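Local atomic coordinates of putative sporulation-specific glycosylase YdhD (Bacillus subtilis subsp. subtilis str. 168, PDB entry 3CZ8), a protein that probably hydrolyses glycosidic bonds of a polysaccharide during sporulation, its family 18 glycosyl hydrolase domain being the part described here, apart from the LysM repeats. Residues A[6-11]-A[307-311]. The protein carries 1 engineered substitution. Numbering follows the deposited sequence.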
loop_
_atom_site.group_PDB
_atom_site.type_symbol
_atom_site.label_atom_id
_atom_site.label_comp_id
_atom_site.label_asym_id
_atom_site.label_seq_id
_atom_site.Cartn_x
_atom_site.Cartn_y
_atom_site.Cartn_z
ATOM N N TYR A 6 9.815 -7.062 9.977
ATOM C CA TYR A 6 8.909 -6.086 10.604
ATOM C C TYR A 6 8.632 -4.841 9.772
ATOM O O TYR A 6 8.312 -3.776 10.309
ATOM C CB TYR A 6 9.254 -5.732 12.065
ATOM C CG TYR A 6 10.564 -6.229 12.630
ATOM C CD1 TYR A 6 11.753 -5.536 12.409
ATOM C CD2 TYR A 6 10.603 -7.365 13.440
ATOM C CE1 TYR A 6 12.954 -5.980 12.956
ATOM C CE2 TYR A 6 11.795 -7.818 13.989
ATOM C CZ TYR A 6 12.965 -7.121 13.746
ATOM O OH TYR A 6 14.146 -7.571 14.289
ATOM N N ILE A 7 8.767 -4.980 8.455
ATOM C CA ILE A 7 8.064 -4.110 7.514
ATOM C C ILE A 7 7.168 -5.001 6.645
ATOM O O ILE A 7 7.577 -5.522 5.599
ATOM C CB ILE A 7 8.997 -3.179 6.690
ATOM C CG1 ILE A 7 9.769 -2.240 7.622
ATOM C CG2 ILE A 7 8.185 -2.333 5.700
ATOM C CD1 ILE A 7 10.578 -1.175 6.919
ATOM N N ALA A 8 5.950 -5.205 7.138
ATOM C CA ALA A 8 4.926 -5.966 6.440
ATOM C C ALA A 8 3.623 -5.178 6.468
ATOM O O ALA A 8 3.156 -4.763 7.536
ATOM C CB ALA A 8 4.746 -7.338 7.081
ATOM N N GLY A 9 3.051 -4.958 5.289
ATOM C CA GLY A 9 1.808 -4.207 5.166
ATOM C C GLY A 9 0.590 -5.045 5.495
ATOM O O GLY A 9 0.387 -6.114 4.916
ATOM N N THR A 10 -0.213 -4.561 6.439
ATOM C CA THR A 10 -1.506 -5.168 6.742
ATOM C C THR A 10 -2.572 -4.571 5.821
ATOM O O THR A 10 -2.820 -3.360 5.840
ATOM C CB THR A 10 -1.906 -4.959 8.221
ATOM O OG1 THR A 10 -0.876 -5.474 9.076
ATOM C CG2 THR A 10 -3.228 -5.665 8.537
ATOM N N LEU A 11 -3.188 -5.424 5.007
ATOM C CA LEU A 11 -4.271 -4.991 4.135
ATOM C C LEU A 11 -5.603 -5.020 4.878
ATOM O O LEU A 11 -5.913 -5.974 5.589
ATOM C CB LEU A 11 -4.346 -5.856 2.869
ATOM C CG LEU A 11 -5.339 -5.437 1.777
ATOM C CD1 LEU A 11 -4.873 -4.169 1.056
ATOM C CD2 LEU A 11 -5.561 -6.566 0.784
ATOM N N GLN A 307 -6.765 0.178 2.467
ATOM C CA GLN A 307 -5.687 0.839 3.200
ATOM C C GLN A 307 -4.616 -0.170 3.607
ATOM O O GLN A 307 -4.910 -1.347 3.848
ATOM C CB GLN A 307 -6.226 1.600 4.418
ATOM C CG GLN A 307 -7.281 0.848 5.202
ATOM C CD GLN A 307 -7.761 1.575 6.447
ATOM O OE1 GLN A 307 -7.714 2.803 6.531
ATOM N NE2 GLN A 307 -8.242 0.810 7.421
ATOM N N LEU A 308 -3.374 0.296 3.655
ATOM C CA LEU A 308 -2.246 -0.513 4.103
ATOM C C LEU A 308 -1.655 0.110 5.351
ATOM O O LEU A 308 -1.305 1.291 5.349
ATOM C CB LEU A 308 -1.166 -0.608 3.021
ATOM C CG LEU A 308 -1.248 -1.633 1.879
ATOM C CD1 LEU A 308 -1.416 -3.067 2.400
ATOM C CD2 LEU A 308 -2.315 -1.285 0.827
ATOM N N THR A 309 -1.550 -0.680 6.414
ATOM C CA THR A 309 -1.014 -0.190 7.679
ATOM C C THR A 309 0.226 -0.978 8.092
ATOM O O THR A 309 0.157 -2.182 8.357
ATOM C CB THR A 309 -2.093 -0.185 8.792
ATOM O OG1 THR A 309 -3.153 0.703 8.412
ATOM C CG2 THR A 309 -1.512 0.280 10.123
ATOM N N LEU A 310 1.357 -0.278 8.127
ATOM C CA LEU A 310 2.650 -0.855 8.488
ATOM C C LEU A 310 2.804 -0.913 10.007
ATOM O O LEU A 310 2.591 0.085 10.700
ATOM C CB LEU A 310 3.787 -0.035 7.865
ATOM C CG LEU A 310 4.361 -0.381 6.482
ATOM C CD1 LEU A 310 3.317 -0.442 5.370
ATOM C CD2 LEU A 310 5.443 0.626 6.123
ATOM N N ALA A 311 3.168 -2.087 10.516
ATOM C CA ALA A 311 3.276 -2.307 11.957
ATOM C C ALA A 311 4.589 -2.991 12.335
ATOM O O ALA A 311 4.964 -4.010 11.755
ATOM C CB ALA A 311 2.080 -3.115 12.464
HETATM O O HOH W 1 5.158 -3.435 9.058
HETATM O O HOH W 2 -4.734 -2.068 7.155
#
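Strand segments 9-11 and 307-310 run antiparallel, their axes 4.4 Å apart at closest approach and their N-to-C directions 144° apart. Thr10 and Thr309 form the hydrogen-bonded pair: Thr10 N donates to Thr309 O at 3.1 Å, and Thr309 N donates to Thr10 O at 3.0 Å, with angles at hydrogen of 163° and 164°. A CA-H···O contact of 3.4 Å from Leu308 CA to Thr10 O adds to this link. Leu11 and Leu308 follow as a non-hydrogen-bonded pair, CA to CA 4.9 Å. Next to Ala8 and Ala311 a water accepts from Ala8 N (2.7 Å) and lies 2.8 Å from Ala311 O, to which it can donate. A second water donates to Thr10 O at 2.7 Å.

Leu11 and Leu308 share one face of the sheet, with Leu11 CD1 3.9 Å from Leu308 CD2. Leu310 CD1 lies 4.1 Å from Gly9 CA, while its CD2 meets Ile7 CG2, also at 4.1 Å. Thr10 and Thr309 occupy the other face, where Thr309 OG1 hydrogen-bonds to a glycerol, probably from the crystallisation liquor. The second subunit stacks His42 on Tyr6 and packs Tyr224 against Leu310.

Strand 9-17 also pairs with 35-42, and 302-310 with 217-220, so this antiparallel seam joins the first and last strands of the TIM-barrel sheet of the family 18 domain. The Leu11 side chain lies about 9 Å from that of Glu120, the predicted proton donor. Between these segments two near-linear backbone bonds and leucine contacts hold the seam, whose backbone bonding continues between Gln307 and Ser12, and one water links Ala8 N to Ala311 O.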